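Local coordinates for OxsB protein (Bacillus megaterium, PDB 5UL3) that catalyses the oxidative ring contraction of dAMP to an oxetane aldehyde in oxetanocin A biosynthesis, using cobalamin, a [4Fe-4S] cluster and S-adenosylmethionine, at residues Glu37-Ser42 against His71-Asn76; Gly303-Glu308 against Asp343-Ala348; Ile366-Asn371 against Pro406-Glu411; Thr583-Lys588 against Asn592-Cys597. All blocks are in the same frame, centred on the assembly; numbering follows the deposited sequence.

Contact 1: Glu37-Ser42 against His71-Asn76; sequences ELFKRS and HVFSPN. With EDO (1,2-ethanediol), chain O.
Phe39 and Phe73 make this contact by themselves, ring against ring. The pair is an offset edge-to-face stack. Phe39 supplies the edge and Phe73 the face. The planes stand at 61° and the centroids are 5.2 Å apart. The leading atoms of the Phe39 edge are CZ and CE2. Phe39 CZ lies 3.4 Å from Phe73 CE1, and Phe39 CE2 lies 3.7 Å from Phe73 CZ. The edge therefore sits over the outer end of the Phe73 ring, not over its middle. The two side chains come from opposite directions and meet between backbones that stay well apart. Even the nearest CA atoms, Phe39 CA and His71 CA, are 11.8 Å from each other. In Phe73 the ring carbon CG stands beside the backbone N and anti to the carbonyl carbon (chi1 -63°), and the ring reaches out from the strand toward the helix. Both phenylalanines are buried, and the contact is wholly apolar.

Polar interactions lie at the margins. The carbonyl O of Pro75 accepts a hydrogen bond of 2.9 Å from O1 of a 1,2-ethanediol, probably a crystallisation additive. The same carbonyl also bonds Lys18.

The contact belongs to the N-terminal domain, whose function is unknown. It joins the last turn of helix 28-39 to strand 69-73, an inner strand of a four-stranded antiparallel sheet. Phe39 also stacks with Tyr13 of helix 7-21 and touches Leu61 of strand 60-64. Phe73 packs on Leu17 of helix 7-21 and meets the ring of Tyr102 from strand 102-106.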
loop_
_atom_site.group_PDB
_atom_site.type_symbol
_atom_site.label_atom_id
_atom_site.label_comp_id
_atom_site.label_asym_id
_atom_site.label_seq_id
_atom_site.Cartn_x
_atom_site.Cartn_y
_atom_site.Cartn_z
ATOM N N GLU A 37 4.316 -13.278 -36.544
ATOM C CA GLU A 37 4.931 -14.534 -36.960
ATOM C C GLU A 37 3.888 -15.610 -37.232
ATOM O O GLU A 37 4.117 -16.500 -38.059
ATOM C CB GLU A 37 5.932 -14.982 -35.895
ATOM C CG GLU A 37 7.056 -13.966 -35.694
ATOM C CD GLU A 37 8.017 -14.315 -34.565
ATOM O OE1 GLU A 37 7.606 -15.011 -33.607
ATOM O OE2 GLU A 37 9.189 -13.879 -34.640
ATOM N N LEU A 38 2.736 -15.537 -36.565
ATOM C CA LEU A 38 1.674 -16.507 -36.792
ATOM C C LEU A 38 0.938 -16.242 -38.102
ATOM O O LEU A 38 0.496 -17.182 -38.774
ATOM C CB LEU A 38 0.694 -16.486 -35.620
ATOM C CG LEU A 38 -0.682 -17.107 -35.863
ATOM C CD1 LEU A 38 -0.582 -18.614 -36.051
ATOM C CD2 LEU A 38 -1.684 -16.762 -34.750
ATOM N N PHE A 39 0.789 -14.973 -38.481
ATOM C CA PHE A 39 0.054 -14.647 -39.694
ATOM C C PHE A 39 0.945 -14.592 -40.926
ATOM O O PHE A 39 0.447 -14.769 -42.047
ATOM C CB PHE A 39 -0.713 -13.332 -39.505
ATOM C CG PHE A 39 -2.045 -13.518 -38.831
ATOM C CD1 PHE A 39 -2.134 -13.619 -37.453
ATOM C CD2 PHE A 39 -3.207 -13.632 -39.579
ATOM C CE1 PHE A 39 -3.358 -13.822 -36.840
ATOM C CE2 PHE A 39 -4.426 -13.829 -38.971
ATOM C CZ PHE A 39 -4.503 -13.921 -37.595
ATOM N N LYS A 40 2.245 -14.385 -40.745
ATOM C CA LYS A 40 3.210 -14.532 -41.824
ATOM C C LYS A 40 3.592 -15.987 -42.084
ATOM O O LYS A 40 4.428 -16.242 -42.957
ATOM C CB LYS A 40 4.466 -13.712 -41.513
ATOM C CG LYS A 40 4.224 -12.214 -41.468
ATOM C CD LYS A 40 5.520 -11.450 -41.255
ATOM C CE LYS A 40 5.289 -9.950 -41.355
ATOM N NZ LYS A 40 6.558 -9.180 -41.198
ATOM N N ARG A 41 3.004 -16.944 -41.357
ATOM C CA ARG A 41 3.317 -18.355 -41.548
ATOM C C ARG A 41 2.639 -18.954 -42.774
ATOM O O ARG A 41 2.912 -20.112 -43.111
ATOM C CB ARG A 41 2.928 -19.166 -40.309
ATOM C CG ARG A 41 3.995 -20.168 -39.896
ATOM C CD ARG A 41 3.456 -21.301 -39.026
ATOM N NE ARG A 41 2.788 -20.848 -37.806
ATOM C CZ ARG A 41 3.412 -20.338 -36.745
ATOM N NH1 ARG A 41 4.732 -20.184 -36.748
ATOM N NH2 ARG A 41 2.708 -19.970 -35.679
ATOM N N SER A 42 1.758 -18.204 -43.434
ATOM C CA SER A 42 1.158 -18.606 -44.698
ATOM C C SER A 42 1.363 -17.489 -45.707
ATOM O O SER A 42 1.076 -16.323 -45.411
ATOM C CB SER A 42 -0.341 -18.904 -44.550
ATOM O OG SER A 42 -0.570 -20.080 -43.797
ATOM N N HIS A 71 -9.761 -7.451 -40.463
ATOM C CA HIS A 71 -10.130 -8.668 -39.746
ATOM C C HIS A 71 -9.998 -8.437 -38.251
ATOM O O HIS A 71 -9.052 -7.789 -37.807
ATOM C CB HIS A 71 -9.225 -9.836 -40.129
ATOM C CG HIS A 71 -9.175 -10.111 -41.598
ATOM N ND1 HIS A 71 -10.003 -11.025 -42.212
ATOM C CD2 HIS A 71 -8.383 -9.602 -42.569
ATOM C CE1 HIS A 71 -9.731 -11.057 -43.505
ATOM N NE2 HIS A 71 -8.751 -10.205 -43.747
ATOM N N VAL A 72 -10.920 -9.002 -37.480
ATOM C CA VAL A 72 -10.905 -8.857 -36.028
ATOM C C VAL A 72 -11.034 -10.241 -35.406
ATOM O O VAL A 72 -12.005 -10.959 -35.680
ATOM C CB VAL A 72 -12.028 -7.931 -35.529
ATOM C CG1 VAL A 72 -11.829 -7.609 -34.034
ATOM C CG2 VAL A 72 -12.073 -6.644 -36.353
ATOM N N PHE A 73 -10.075 -10.595 -34.543
ATOM C CA PHE A 73 -10.033 -11.873 -33.835
ATOM C C PHE A 73 -10.172 -11.638 -32.338
ATOM O O PHE A 73 -9.402 -10.858 -31.763
ATOM C CB PHE A 73 -8.708 -12.598 -34.085
ATOM C CG PHE A 73 -8.475 -12.978 -35.526
ATOM C CD1 PHE A 73 -7.830 -12.108 -36.394
ATOM C CD2 PHE A 73 -8.875 -14.220 -36.003
ATOM C CE1 PHE A 73 -7.609 -12.466 -37.729
ATOM C CE2 PHE A 73 -8.661 -14.580 -37.330
ATOM C CZ PHE A 73 -8.028 -13.704 -38.186
ATOM N N SER A 74 -11.110 -12.336 -31.706
ATOM C CA SER A 74 -11.356 -12.201 -30.268
ATOM C C SER A 74 -11.510 -13.593 -29.672
ATOM O O SER A 74 -12.625 -14.052 -29.409
ATOM C CB SER A 74 -12.585 -11.329 -30.003
ATOM O OG SER A 74 -12.810 -11.173 -28.616
ATOM N N PRO A 75 -10.395 -14.284 -29.422
ATOM C CA PRO A 75 -10.477 -15.704 -29.046
ATOM C C PRO A 75 -11.065 -15.949 -27.676
ATOM O O PRO A 75 -11.533 -17.066 -27.417
ATOM C CB PRO A 75 -9.022 -16.175 -29.111
ATOM C CG PRO A 75 -8.199 -14.960 -29.030
ATOM C CD PRO A 75 -9.016 -13.812 -29.572
ATOM N N ASN A 76 -11.056 -14.956 -26.788
ATOM C CA ASN A 76 -11.472 -15.133 -25.400
ATOM C C ASN A 76 -12.821 -14.519 -25.082
ATOM O O ASN A 76 -13.313 -14.700 -23.965
ATOM C CB ASN A 76 -10.413 -14.540 -24.454
ATOM C CG ASN A 76 -9.062 -15.180 -24.641
ATOM O OD1 ASN A 76 -8.973 -16.291 -25.156
ATOM N ND2 ASN A 76 -7.997 -14.486 -24.228
HETATM C C1 EDO O . -12.800 -19.156 -29.495
HETATM O O1 EDO O . -11.401 -18.870 -29.632
HETATM C C2 EDO O . -12.957 -19.980 -28.221
HETATM O O2 EDO O . -14.342 -20.224 -27.949
#

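Contact 2: Gly303-Glu308 against Asp343-Ala348; sequences GALTLE and DDILRA. With EDO (1,2-ethanediol), chain B.
Ile345 packs against Leu305 and Leu307, in the conformer described using a different branch for each. Ile345 is modelled in two conformers, and the distances here belong to one of them. In it the CG2 methyl is anti to the backbone N, and the CG1 arm is anti to the carbonyl carbon (chi1 -67°). CG2 of Ile345 meets CD2 of Leu305 at 3.6 Å, and the two side chains slide past one another in opposite directions. CD1 of Ile345 reaches CD1 of Leu307 at 3.5 Å, where the side chains cross at a slant. Unlike Leu305, Leu307 holds its CG anti to the backbone N (chi1 -174°). Ile345 CD1 also lies 3.5 Å from Thr306 O, a buried carbonyl oxygen with no polar partner in the model.

This is helix-on-sheet packing in the partial TIM barrel of the AdoMet radical domain. Strand 305-307 and helix 343-348 run antiparallel at 172°, with axes 9.3 Å apart, as expected for a barrel strand and the helix that follows it. Ile358 of the neighbouring parallel strand 357-360 touches both Leu305 and Ile345.

Thr306 points away from the helix, and its OG1 bonds Leu136 O near the cobalamin-binding Arg135. Glu308 OE2 hydrogen-bonds cobalamin itself. On the helix, Arg347 NH2 bonds Ser22 O and, at 3.0 Å, O1 of a 1,2-ethanediol, a probable crystallisation additive at the guanidinium edge.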
loop_
_atom_site.group_PDB
_atom_site.type_symbol
_atom_site.label_atom_id
_atom_site.label_comp_id
_atom_site.label_asym_id
_atom_site.label_seq_id
_atom_site.Cartn_x
_atom_site.Cartn_y
_atom_site.Cartn_z
ATOM N N GLY A 303 10.627 -9.332 -6.030
ATOM C CA GLY A 303 9.504 -8.498 -5.642
ATOM C C GLY A 303 8.212 -9.260 -5.397
ATOM O O GLY A 303 8.149 -10.486 -5.468
ATOM N N ALA A 304 7.147 -8.493 -5.115
ATOM C CA ALA A 304 5.914 -9.029 -4.546
ATOM C C ALA A 304 4.698 -8.804 -5.444
ATOM O O ALA A 304 4.580 -7.773 -6.114
ATOM C CB ALA A 304 5.633 -8.381 -3.187
ATOM N N LEU A 305 3.765 -9.755 -5.390
ATOM C CA LEU A 305 2.453 -9.598 -6.019
ATOM C C LEU A 305 1.521 -8.769 -5.135
ATOM O O LEU A 305 1.544 -8.879 -3.910
ATOM C CB LEU A 305 1.813 -10.963 -6.251
ATOM C CG LEU A 305 2.723 -11.947 -6.976
ATOM C CD1 LEU A 305 2.207 -13.347 -6.760
ATOM C CD2 LEU A 305 2.735 -11.584 -8.444
ATOM N N THR A 306 0.694 -7.947 -5.784
ATOM C CA THR A 306 -0.274 -7.088 -5.116
ATOM C C THR A 306 -1.597 -7.173 -5.861
ATOM O O THR A 306 -1.658 -7.620 -7.008
ATOM C CB THR A 306 0.197 -5.631 -5.087
ATOM O OG1 THR A 306 0.365 -5.174 -6.435
ATOM C CG2 THR A 306 1.524 -5.493 -4.331
ATOM N N LEU A 307 -2.665 -6.735 -5.192
ATOM C CA LEU A 307 -3.971 -6.573 -5.822
ATOM C C LEU A 307 -4.770 -5.655 -4.909
ATOM O O LEU A 307 -4.586 -5.682 -3.693
ATOM C CB LEU A 307 -4.715 -7.896 -5.980
ATOM C CG LEU A 307 -6.033 -7.801 -6.763
ATOM C CD1 LEU A 307 -5.775 -7.225 -8.161
ATOM C CD2 LEU A 307 -6.692 -9.178 -6.864
ATOM N N GLU A 308 -5.641 -4.843 -5.498
ATOM C CA GLU A 308 -6.576 -4.024 -4.729
ATOM C C GLU A 308 -7.973 -4.555 -5.018
ATOM O O GLU A 308 -8.427 -4.501 -6.168
ATOM C CB GLU A 308 -6.446 -2.543 -5.101
ATOM C CG GLU A 308 -7.152 -1.588 -4.083
ATOM C CD GLU A 308 -7.058 -0.100 -4.449
ATOM O OE1 GLU A 308 -7.036 0.223 -5.656
ATOM O OE2 GLU A 308 -7.033 0.757 -3.519
ATOM N N ASP A 343 -6.554 -15.180 -9.734
ATOM C CA ASP A 343 -6.080 -16.279 -10.572
ATOM C C ASP A 343 -5.059 -15.799 -11.595
ATOM O O ASP A 343 -4.028 -16.453 -11.801
ATOM C CB ASP A 343 -7.264 -16.956 -11.260
ATOM C CG ASP A 343 -6.834 -18.109 -12.155
ATOM O OD1 ASP A 343 -6.496 -19.177 -11.614
ATOM O OD2 ASP A 343 -6.827 -17.940 -13.395
ATOM N N ASP A 344 -5.325 -14.654 -12.242
ATOM C CA ASP A 344 -4.403 -14.103 -13.232
ATOM C C ASP A 344 -3.044 -13.800 -12.623
ATOM O O ASP A 344 -2.003 -14.191 -13.168
ATOM C CB ASP A 344 -4.960 -12.813 -13.850
ATOM C CG ASP A 344 -6.168 -13.039 -14.724
ATOM O OD1 ASP A 344 -6.417 -14.195 -15.118
ATOM O OD2 ASP A 344 -6.892 -12.046 -15.013
ATOM N N ILE A 345 -3.040 -13.078 -11.502
ATOM C CA ILE A 345 -1.790 -12.656 -10.896
ATOM C C ILE A 345 -1.009 -13.865 -10.399
ATOM O O ILE A 345 0.217 -13.940 -10.556
ATOM C CB ILE A 345 -2.080 -11.647 -9.773
ATOM C CG1 ILE A 345 -2.641 -10.359 -10.375
ATOM C CG2 ILE A 345 -0.830 -11.357 -8.964
ATOM C CD1 ILE A 345 -3.363 -9.511 -9.381
ATOM N N LEU A 346 -1.709 -14.840 -9.821
ATOM C CA LEU A 346 -1.046 -16.028 -9.289
ATOM C C LEU A 346 -0.458 -16.869 -10.416
ATOM O O LEU A 346 0.663 -17.391 -10.302
ATOM C CB LEU A 346 -2.035 -16.847 -8.466
ATOM C CG LEU A 346 -2.427 -16.240 -7.112
ATOM C CD1 LEU A 346 -3.677 -16.925 -6.598
ATOM C CD2 LEU A 346 -1.255 -16.355 -6.116
ATOM N N ARG A 347 -1.191 -16.994 -11.516
ATOM C CA ARG A 347 -0.684 -17.757 -12.652
ATOM C C ARG A 347 0.543 -17.087 -13.251
ATOM O O ARG A 347 1.546 -17.755 -13.567
ATOM C CB ARG A 347 -1.796 -17.928 -13.692
ATOM C CG ARG A 347 -1.357 -18.786 -14.890
ATOM C CD ARG A 347 -2.529 -19.216 -15.777
ATOM N NE ARG A 347 -3.077 -18.093 -16.524
ATOM C CZ ARG A 347 -2.529 -17.587 -17.623
ATOM N NH1 ARG A 347 -1.399 -18.109 -18.117
ATOM N NH2 ARG A 347 -3.112 -16.560 -18.235
ATOM N N ALA A 348 0.494 -15.764 -13.401
ATOM C CA ALA A 348 1.640 -15.036 -13.922
ATOM C C ALA A 348 2.810 -15.081 -12.952
ATOM O O ALA A 348 3.965 -15.181 -13.379
ATOM C CB ALA A 348 1.259 -13.588 -14.220
HETATM C C1 EDO B . -5.754 -14.869 -19.895
HETATM O O1 EDO B . -5.773 -15.237 -18.506
HETATM C C2 EDO B . -6.671 -15.798 -20.668
HETATM O O2 EDO B . -7.988 -15.647 -20.124
#

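Contact 3: Ile366-Asn371 against Pro406-Glu411; sequences IGELPN and PKRTKE
A salt bridge between Glu368 and Arg408 joins two loops at the surface of the AdoMet radical domain. That domain is a partial TIM barrel. Glu368 is modelled in two conformers, and the bridge described belongs to one of them. Segment 366-371 lies in the loop between strand 357-360 and helix 374-386. Segment 406-411 leads from strand 393-398 into helix 410-426. Both are therefore connections that follow successive parallel strands of the barrel sheet.

The backbones are far apart. Glu368 CA and Arg408 CA, the nearest pair, are 13.3 Å from each other. Two long side chains bridge the gap. Arg408 is extended from CG to NE, with chi2 at -179°, and this carries the guanidinium across to the other loop. Glu368 is likewise extended beyond CG. The side chains cross at an angle, and the carboxylate and guanidinium planes are 84° apart. This is not the flat, two-pronged pairing in which both groups share a plane. A single nitrogen, NH1, does the touching, and the attraction is largely electrostatic. Arg408 is exposed and Glu368 partly exposed, so solvent probably weakens it.

Glu368 has a second positive neighbour in Arg399, by a long and weak ion pair. Arg399 lines the iron-sulfur cluster pocket, and the Glu368 side chain is about 9 Å from the cluster. At the start of helix 410-426, Thr409 is the N-cap, with its OG1 bonded to Trp412 N.

Arg408 NH1 sits 3.3 Å from Glu368 OE2 and 3.6 Å from Glu368 OE1, so it leans toward OE2.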
loop_
_atom_site.group_PDB
_atom_site.type_symbol
_atom_site.label_atom_id
_atom_site.label_comp_id
_atom_site.label_asym_id
_atom_site.label_seq_id
_atom_site.Cartn_x
_atom_site.Cartn_y
_atom_site.Cartn_z
ATOM N N ILE A 366 -12.486 -5.669 4.247
ATOM C CA ILE A 366 -13.780 -6.273 4.582
ATOM C C ILE A 366 -14.939 -5.368 4.173
ATOM O O ILE A 366 -15.890 -5.811 3.511
ATOM C CB ILE A 366 -13.830 -6.606 6.082
ATOM C CG1 ILE A 366 -12.716 -7.596 6.422
ATOM C CG2 ILE A 366 -15.183 -7.185 6.452
ATOM C CD1 ILE A 366 -12.466 -7.683 7.878
ATOM N N GLY A 367 -14.890 -4.104 4.551
ATOM C CA GLY A 367 -15.869 -3.162 4.034
ATOM C C GLY A 367 -17.209 -3.195 4.758
ATOM O O GLY A 367 -17.400 -3.830 5.808
ATOM N N GLU A 368 -18.150 -2.451 4.178
ATOM C CA GLU A 368 -19.511 -2.318 4.688
ATOM C C GLU A 368 -20.413 -2.021 3.505
ATOM O O GLU A 368 -20.113 -1.123 2.712
ATOM C CB GLU A 368 -19.651 -1.189 5.724
ATOM C CG GLU A 368 -19.188 -1.512 7.132
ATOM C CD GLU A 368 -19.688 -0.505 8.166
ATOM O OE1 GLU A 368 -20.768 0.091 7.954
ATOM O OE2 GLU A 368 -19.001 -0.308 9.193
ATOM N N LEU A 369 -21.503 -2.761 3.393
ATOM C CA LEU A 369 -22.482 -2.543 2.343
ATOM C C LEU A 369 -23.817 -2.110 2.945
ATOM O O LEU A 369 -24.155 -2.515 4.062
ATOM C CB LEU A 369 -22.677 -3.822 1.520
ATOM C CG LEU A 369 -21.415 -4.195 0.744
ATOM C CD1 LEU A 369 -21.482 -5.607 0.188
ATOM C CD2 LEU A 369 -21.172 -3.172 -0.368
ATOM N N PRO A 370 -24.583 -1.265 2.249
ATOM C CA PRO A 370 -25.923 -0.918 2.757
ATOM C C PRO A 370 -26.796 -2.135 3.046
ATOM O O PRO A 370 -27.574 -2.103 4.009
ATOM C CB PRO A 370 -26.503 -0.042 1.637
ATOM C CG PRO A 370 -25.314 0.570 0.983
ATOM C CD PRO A 370 -24.228 -0.484 1.048
ATOM N N ASN A 371 -26.672 -3.219 2.271
ATOM C CA ASN A 371 -27.450 -4.425 2.550
ATOM C C ASN A 371 -26.811 -5.335 3.600
ATOM O O ASN A 371 -27.410 -6.357 3.951
ATOM C CB ASN A 371 -27.705 -5.214 1.258
ATOM C CG ASN A 371 -26.427 -5.658 0.566
ATOM O OD1 ASN A 371 -25.374 -5.797 1.188
ATOM N ND2 ASN A 371 -26.522 -5.893 -0.739
ATOM N N PRO A 406 -19.093 -4.280 19.887
ATOM C CA PRO A 406 -20.164 -4.522 20.867
ATOM C C PRO A 406 -21.396 -3.655 20.648
ATOM O O PRO A 406 -22.450 -3.958 21.223
ATOM C CB PRO A 406 -19.483 -4.217 22.204
ATOM C CG PRO A 406 -18.387 -3.237 21.842
ATOM C CD PRO A 406 -17.881 -3.721 20.508
ATOM N N LYS A 407 -21.317 -2.612 19.822
ATOM C CA LYS A 407 -22.530 -1.892 19.451
ATOM C C LYS A 407 -23.389 -2.663 18.465
ATOM O O LYS A 407 -24.522 -2.248 18.197
ATOM C CB LYS A 407 -22.182 -0.517 18.880
ATOM C CG LYS A 407 -21.486 0.373 19.899
ATOM C CD LYS A 407 -21.431 1.809 19.428
ATOM C CE LYS A 407 -20.623 2.672 20.385
ATOM N NZ LYS A 407 -20.520 4.067 19.869
ATOM N N ARG A 408 -22.891 -3.773 17.927
ATOM C CA ARG A 408 -23.673 -4.632 17.056
ATOM C C ARG A 408 -24.070 -5.889 17.815
ATOM O O ARG A 408 -23.538 -6.184 18.887
ATOM C CB ARG A 408 -22.887 -4.957 15.779
ATOM C CG ARG A 408 -22.608 -3.690 14.946
ATOM C CD ARG A 408 -21.864 -3.999 13.665
ATOM N NE ARG A 408 -21.345 -2.828 12.948
ATOM C CZ ARG A 408 -21.895 -2.330 11.842
ATOM N NH1 ARG A 408 -21.357 -1.274 11.239
ATOM N NH2 ARG A 408 -22.989 -2.893 11.339
ATOM N N THR A 409 -25.037 -6.622 17.264
ATOM C CA THR A 409 -25.582 -7.752 18.002
ATOM C C THR A 409 -24.542 -8.851 18.149
ATOM O O THR A 409 -23.549 -8.906 17.416
ATOM C CB THR A 409 -26.822 -8.323 17.311
ATOM O OG1 THR A 409 -26.444 -8.903 16.054
ATOM C CG2 THR A 409 -27.863 -7.228 17.081
ATOM N N LYS A 410 -24.782 -9.732 19.121
ATOM C CA LYS A 410 -23.945 -10.915 19.256
ATOM C C LYS A 410 -23.933 -11.720 17.963
ATOM O O LYS A 410 -22.880 -12.210 17.536
ATOM C CB LYS A 410 -24.419 -11.768 20.431
ATOM C CG LYS A 410 -23.650 -13.067 20.575
ATOM C CD LYS A 410 -23.846 -13.694 21.945
ATOM C CE LYS A 410 -23.349 -15.128 21.963
ATOM N NZ LYS A 410 -23.570 -15.778 23.287
ATOM N N GLU A 411 -25.086 -11.826 17.302
ATOM C CA GLU A 411 -25.164 -12.594 16.064
ATOM C C GLU A 411 -24.259 -12.009 14.982
ATOM O O GLU A 411 -23.611 -12.755 14.236
ATOM C CB GLU A 411 -26.617 -12.660 15.592
ATOM C CG GLU A 411 -27.513 -13.580 16.435
ATOM C CD GLU A 411 -27.717 -13.102 17.872
ATOM O OE1 GLU A 411 -27.686 -11.871 18.119
ATOM O OE2 GLU A 411 -27.907 -13.967 18.758
#

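Contact 4: Thr583-Lys588 against Asn592-Cys597; sequences TSFVDK and NLSEAC
Phe585 points its ring at Ser594, nearly two turns into the helix that follows. The far end of the ring makes the touch. CZ of Phe585 is 3.5 Å from Ser594 CB and also 3.5 Å from Ser594 OG. Ser594 OG is anti to its own backbone N (chi1 163°), and in this position it bonds Ser543 OG. The serine thus meets the ring with CB and OG, the oxygen approaching obliquely, while its polar partner is in another part of the chain.

Asn592 and Lys588 meet differently. The backbone N of Asn592 gives a hydrogen bond of 2.8 Å to Lys588 O, with an N-H...O angle of 151°. It is an i to i+4 helical bond of the first turn. The amide group of Asn592 lies near the same carbonyl without bonding it. Its CG is 3.1 Å from Lys588 O. The amide is held instead by residues beyond the helix: OD1 by Lys683 NZ and ND2 by Gly681 O. The Lys588 side chain leads away from Asn592.

Asp587 is the N-cap of helix 588-617, and its OD1 bonds Asn590 N. Its other oxygen, OD2, takes Gly482 N, tying the helix start to a loop. Helix 588-617 packs with two further helices, consistent with the C-terminal helix bundle. Leu593 packs on Leu644 and Leu648 of helix 620-648, and Ala596 on Ile686 and Met690 of helix 683-709. The incoming segment 583-588 runs beside helix 551-563, which Thr583 and Val586 touch.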
loop_
_atom_site.group_PDB
_atom_site.type_symbol
_atom_site.label_atom_id
_atom_site.label_comp_id
_atom_site.label_asym_id
_atom_site.label_seq_id
_atom_site.Cartn_x
_atom_site.Cartn_y
_atom_site.Cartn_z
ATOM N N THR A 583 4.854 19.920 13.277
ATOM C CA THR A 583 3.999 20.412 14.354
ATOM C C THR A 583 4.633 20.149 15.712
ATOM O O THR A 583 5.097 19.034 15.979
ATOM C CB THR A 583 2.617 19.739 14.308
ATOM O OG1 THR A 583 2.120 19.737 12.960
ATOM C CG2 THR A 583 1.618 20.461 15.227
ATOM N N SER A 584 4.634 21.168 16.571
ATOM C CA SER A 584 5.114 21.029 17.939
ATOM C C SER A 584 3.983 20.566 18.853
ATOM O O SER A 584 2.803 20.607 18.498
ATOM C CB SER A 584 5.701 22.347 18.445
ATOM O OG SER A 584 6.799 22.768 17.655
ATOM N N PHE A 585 4.359 20.119 20.050
ATOM C CA PHE A 585 3.403 19.597 21.020
ATOM C C PHE A 585 2.903 20.713 21.925
ATOM O O PHE A 585 3.683 21.559 22.365
ATOM C CB PHE A 585 4.047 18.506 21.879
ATOM C CG PHE A 585 4.260 17.199 21.153
ATOM C CD1 PHE A 585 5.175 17.101 20.116
ATOM C CD2 PHE A 585 3.560 16.074 21.533
ATOM C CE1 PHE A 585 5.372 15.895 19.447
ATOM C CE2 PHE A 585 3.737 14.861 20.870
ATOM C CZ PHE A 585 4.655 14.775 19.825
ATOM N N VAL A 586 1.601 20.684 22.224
ATOM C CA VAL A 586 1.020 21.680 23.119
ATOM C C VAL A 586 1.516 21.478 24.548
ATOM O O VAL A 586 1.586 22.439 25.328
ATOM C CB VAL A 586 -0.518 21.645 23.036
ATOM C CG1 VAL A 586 -1.086 20.430 23.771
ATOM C CG2 VAL A 586 -1.106 22.937 23.594
ATOM N N ASP A 587 1.884 20.247 24.909
ATOM C CA ASP A 587 2.476 19.932 26.207
ATOM C C ASP A 587 3.980 19.738 26.005
ATOM O O ASP A 587 4.407 18.745 25.406
ATOM C CB ASP A 587 1.800 18.689 26.791
ATOM C CG ASP A 587 2.305 18.319 28.174
ATOM O OD1 ASP A 587 3.534 18.232 28.381
ATOM O OD2 ASP A 587 1.454 18.070 29.049
ATOM N N LYS A 588 4.785 20.682 26.514
ATOM C CA LYS A 588 6.229 20.657 26.257
ATOM C C LYS A 588 6.896 19.394 26.784
ATOM O O LYS A 588 7.869 18.918 26.189
ATOM C CB LYS A 588 6.915 21.874 26.879
ATOM C CG LYS A 588 6.758 23.182 26.117
ATOM C CD LYS A 588 7.804 24.197 26.594
ATOM C CE LYS A 588 7.501 25.608 26.107
ATOM N NZ LYS A 588 6.309 26.191 26.789
ATOM N N ASN A 592 8.995 16.870 24.606
ATOM C CA ASN A 592 10.347 16.449 24.955
ATOM C C ASN A 592 10.467 14.929 24.987
ATOM O O ASN A 592 11.502 14.378 24.598
ATOM C CB ASN A 592 10.761 17.034 26.310
ATOM C CG ASN A 592 10.926 18.536 26.275
ATOM O OD1 ASN A 592 11.035 19.138 25.206
ATOM N ND2 ASN A 592 10.957 19.153 27.455
ATOM N N LEU A 593 9.429 14.242 25.461
ATOM C CA LEU A 593 9.460 12.786 25.499
ATOM C C LEU A 593 9.437 12.201 24.089
ATOM O O LEU A 593 10.151 11.231 23.797
ATOM C CB LEU A 593 8.282 12.266 26.311
ATOM C CG LEU A 593 8.336 12.445 27.825
ATOM C CD1 LEU A 593 6.955 12.108 28.377
ATOM C CD2 LEU A 593 9.393 11.549 28.422
ATOM N N SER A 594 8.632 12.792 23.204
ATOM C CA SER A 594 8.602 12.355 21.812
ATOM C C SER A 594 9.955 12.571 21.151
ATOM O O SER A 594 10.471 11.683 20.464
ATOM C CB SER A 594 7.500 13.101 21.056
ATOM O OG SER A 594 7.687 13.016 19.644
ATOM N N GLU A 595 10.555 13.748 21.363
ATOM C CA GLU A 595 11.877 14.022 20.809
ATOM C C GLU A 595 12.914 13.032 21.322
ATOM O O GLU A 595 13.741 12.535 20.545
ATOM C CB GLU A 595 12.303 15.456 21.145
ATOM C CG GLU A 595 13.647 15.868 20.566
ATOM C CD GLU A 595 14.083 17.261 21.011
ATOM O OE1 GLU A 595 14.288 17.464 22.227
ATOM O OE2 GLU A 595 14.222 18.150 20.144
ATOM N N ALA A 596 12.902 12.744 22.627
ATOM C CA ALA A 596 13.879 11.806 23.176
ATOM C C ALA A 596 13.719 10.423 22.557
ATOM O O ALA A 596 14.711 9.747 22.274
ATOM C CB ALA A 596 13.747 11.709 24.692
ATOM N N CYS A 597 12.476 9.980 22.363
ATOM C CA CYS A 597 12.254 8.672 21.753
ATOM C C CYS A 597 12.744 8.643 20.312
ATOM O O CYS A 597 13.300 7.632 19.864
ATOM C CB CYS A 597 10.781 8.299 21.845
ATOM S SG CYS A 597 10.262 7.839 23.513
#

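The four contacts follow one another along the chain, each closing before the next opens. Contact 1 lies in the N-terminal domain. Contacts 2 and 3 share the AdoMet radical domain, and contact 4 lies at the start of a helix that probably belongs to the C-terminal bundle. Contacts 2 and 3 have centres 30 Å apart and involve the same sheet, whose strands 305-311, 357-360 and 393-398 run parallel: contact 2 packs the first, while contact 3 joins loops after the other two. Contact 2 borders the cobalamin site; in contact 3 the Glu368 side chain is about 9 Å from the iron-sulfur cluster. Contacts 1 and 4 are 67 Å apart between centres, on opposite sides of the chain's centre.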